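Long-range contact in conserved hypothetical protein (Streptococcus pneumoniae, PDB 2GK4), which is of unknown function but belongs to the DNA/pantothenate metabolism flavoproteins, and probably takes part in coenzyme A biosynthesis: residues A[46-51]-A[63-68]. Numbering follows the deposited sequence. Where two conformers were deposited one is given.
Sequences VCLITT and LSIREI
Two neighbouring parallel strands at the edge of a Rossmann-like sheet pair here in register, V46 beside L63 through to T50 beside E67. Five backbone hydrogen bonds join them, alternating in direction: S64 N gives to V46 O, S64 O takes L48 N at 2.8 Å, and the ladder runs on through R66 and T50 to I68 N, which gives to T50 O. Water 1 also donates to V46 O and meets S64 OG at 2.7 Å, where a small polar side chain suits an exposed edge.

On the face carrying V46, L48, T50, L63 and I65, apolar branches and the T50 methyl pack over the paired backbones. L63 has CG anti to its backbone N (chi1 177°). Its CD1 lies 4.0 Å from L48 CB. The same methyl is 4.1 Å from V46 CG1. Further along, the methyls T50 CG2 and I65 CG2 meet at 3.6 Å, while T50 OG1 is hydrogen-bonded to S10. On the other face, in the conformer given for I49, its side chain and that of R66 lie side by side: I49 CD1 is 3.5 Å from R66 CB, next to the aliphatic start of the arginine, whose chain then bends away. In that conformer I68 crosses I49 at about a right angle, its CD1 4.0 Å from I49 CG2.

Strand 63-67 is outermost within the chain, which accounts for its exposed S64, I65, R66 and E67, whereas strand 45-50 is buried and also bonds to strand 5-9. Helix 30-41 covers V46 and L63 on one side; helix 71-81 packs on R66 and I68 on the other.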
loop_
_atom_site.group_PDB
_atom_site.type_symbol
_atom_site.label_atom_id
_atom_site.label_comp_id
_atom_site.label_asym_id
_atom_site.label_seq_id
_atom_site.Cartn_x
_atom_site.Cartn_y
_atom_site.Cartn_z
ATOM N N VAL A 46 24.577 -12.420 -2.925
ATOM C CA VAL A 46 23.218 -12.129 -3.417
ATOM C C VAL A 46 22.952 -10.638 -3.336
ATOM O O VAL A 46 23.245 -10.007 -2.325
ATOM C CB VAL A 46 22.121 -12.843 -2.578
ATOM C CG1 VAL A 46 20.695 -12.467 -3.104
ATOM C CG2 VAL A 46 22.330 -14.362 -2.581
ATOM N N CYS A 47 22.360 -10.084 -4.388
ATOM C CA CYS A 47 21.844 -8.734 -4.330
ATOM C C CYS A 47 20.325 -8.850 -4.408
ATOM O O CYS A 47 19.783 -9.440 -5.373
ATOM C CB CYS A 47 22.393 -7.902 -5.488
ATOM S SG CYS A 47 21.521 -6.295 -5.648
ATOM N N LEU A 48 19.645 -8.381 -3.367
ATOM C CA LEU A 48 18.184 -8.492 -3.316
ATOM C C LEU A 48 17.533 -7.155 -3.607
ATOM O O LEU A 48 17.751 -6.185 -2.867
ATOM C CB LEU A 48 17.734 -8.955 -1.914
ATOM C CG LEU A 48 16.217 -9.018 -1.690
ATOM C CD1 LEU A 48 15.546 -10.069 -2.596
ATOM C CD2 LEU A 48 15.867 -9.275 -0.205
ATOM N N ILE A 49 16.751 -7.105 -4.681
ATOM C CA ILE A 49 15.913 -5.960 -4.974
ATOM C C ILE A 49 14.554 -6.266 -4.367
ATOM O O ILE A 49 13.932 -7.302 -4.675
ATOM C CB ILE A 49 15.784 -5.746 -6.496
ATOM C CG1 ILE A 49 17.177 -5.613 -7.125
ATOM C CG2 ILE A 49 14.865 -4.540 -6.817
ATOM C CD1 ILE A 49 18.057 -4.531 -6.496
ATOM N N THR A 50 14.108 -5.390 -3.481
ATOM C CA THR A 50 12.888 -5.657 -2.749
ATOM C C THR A 50 12.126 -4.351 -2.431
ATOM O O THR A 50 12.443 -3.283 -2.970
ATOM C CB THR A 50 13.236 -6.567 -1.521
ATOM O OG1 THR A 50 12.045 -7.057 -0.891
ATOM C CG2 THR A 50 14.150 -5.790 -0.515
ATOM N N THR A 51 11.102 -4.449 -1.594
ATOM C CA THR A 51 10.124 -3.364 -1.453
ATOM C C THR A 51 9.832 -3.176 0.029
ATOM O O THR A 51 10.273 -3.992 0.877
ATOM C CB THR A 51 8.840 -3.622 -2.319
ATOM O OG1 THR A 51 8.142 -4.805 -1.858
ATOM C CG2 THR A 51 9.212 -3.825 -3.757
ATOM N N LEU A 63 25.126 -10.337 1.503
ATOM C CA LEU A 63 23.858 -9.795 1.020
ATOM C C LEU A 63 23.902 -8.276 0.910
ATOM O O LEU A 63 24.329 -7.568 1.855
ATOM C CB LEU A 63 22.727 -10.221 1.950
ATOM C CG LEU A 63 21.328 -9.691 1.633
ATOM C CD1 LEU A 63 20.827 -10.299 0.316
ATOM C CD2 LEU A 63 20.391 -9.992 2.831
ATOM N N SER A 64 23.447 -7.777 -0.244
ATOM C CA SER A 64 23.186 -6.356 -0.428
ATOM C C SER A 64 21.700 -6.216 -0.722
ATOM O O SER A 64 21.134 -6.989 -1.501
ATOM C CB SER A 64 23.950 -5.791 -1.626
ATOM O OG SER A 64 25.318 -6.132 -1.567
ATOM N N ILE A 65 21.068 -5.238 -0.096
ATOM C CA ILE A 65 19.636 -5.023 -0.307
ATOM C C ILE A 65 19.420 -3.647 -0.919
ATOM O O ILE A 65 20.035 -2.663 -0.486
ATOM C CB ILE A 65 18.844 -5.189 1.015
ATOM C CG1 ILE A 65 18.982 -6.620 1.568
ATOM C CG2 ILE A 65 17.353 -4.786 0.850
ATOM C CD1 ILE A 65 18.207 -6.848 2.882
ATOM N N ARG A 66 18.565 -3.589 -1.933
ATOM C CA ARG A 66 18.138 -2.323 -2.480
ATOM C C ARG A 66 16.614 -2.284 -2.431
ATOM O O ARG A 66 15.950 -3.185 -2.947
ATOM C CB ARG A 66 18.641 -2.178 -3.909
ATOM C CG ARG A 66 18.012 -0.984 -4.651
ATOM C CD ARG A 66 18.709 0.337 -4.312
ATOM N NE ARG A 66 20.167 0.233 -4.442
ATOM C CZ ARG A 66 21.007 1.267 -4.503
ATOM N NH1 ARG A 66 20.556 2.516 -4.458
ATOM N NH2 ARG A 66 22.307 1.050 -4.615
ATOM N N GLU A 67 16.060 -1.267 -1.782
ATOM C CA GLU A 67 14.628 -1.127 -1.720
ATOM C C GLU A 67 14.174 -0.209 -2.864
ATOM O O GLU A 67 14.818 0.816 -3.149
ATOM C CB GLU A 67 14.206 -0.561 -0.359
ATOM C CG GLU A 67 12.898 -1.070 0.162
ATOM C CD GLU A 67 12.792 -1.001 1.695
ATOM O OE1 GLU A 67 11.675 -1.195 2.214
ATOM O OE2 GLU A 67 13.816 -0.772 2.386
ATOM N N ILE A 68 13.107 -0.605 -3.544
ATOM C CA ILE A 68 12.525 0.198 -4.614
ATOM C C ILE A 68 11.050 0.395 -4.312
ATOM O O ILE A 68 10.497 -0.249 -3.406
ATOM C CB ILE A 68 12.689 -0.459 -5.994
ATOM C CG1 ILE A 68 11.970 -1.823 -6.033
ATOM C CG2 ILE A 68 14.184 -0.567 -6.359
ATOM C CD1 ILE A 68 11.613 -2.269 -7.406
HETATM O O HOH W 1 25.842 -8.614 -2.418
#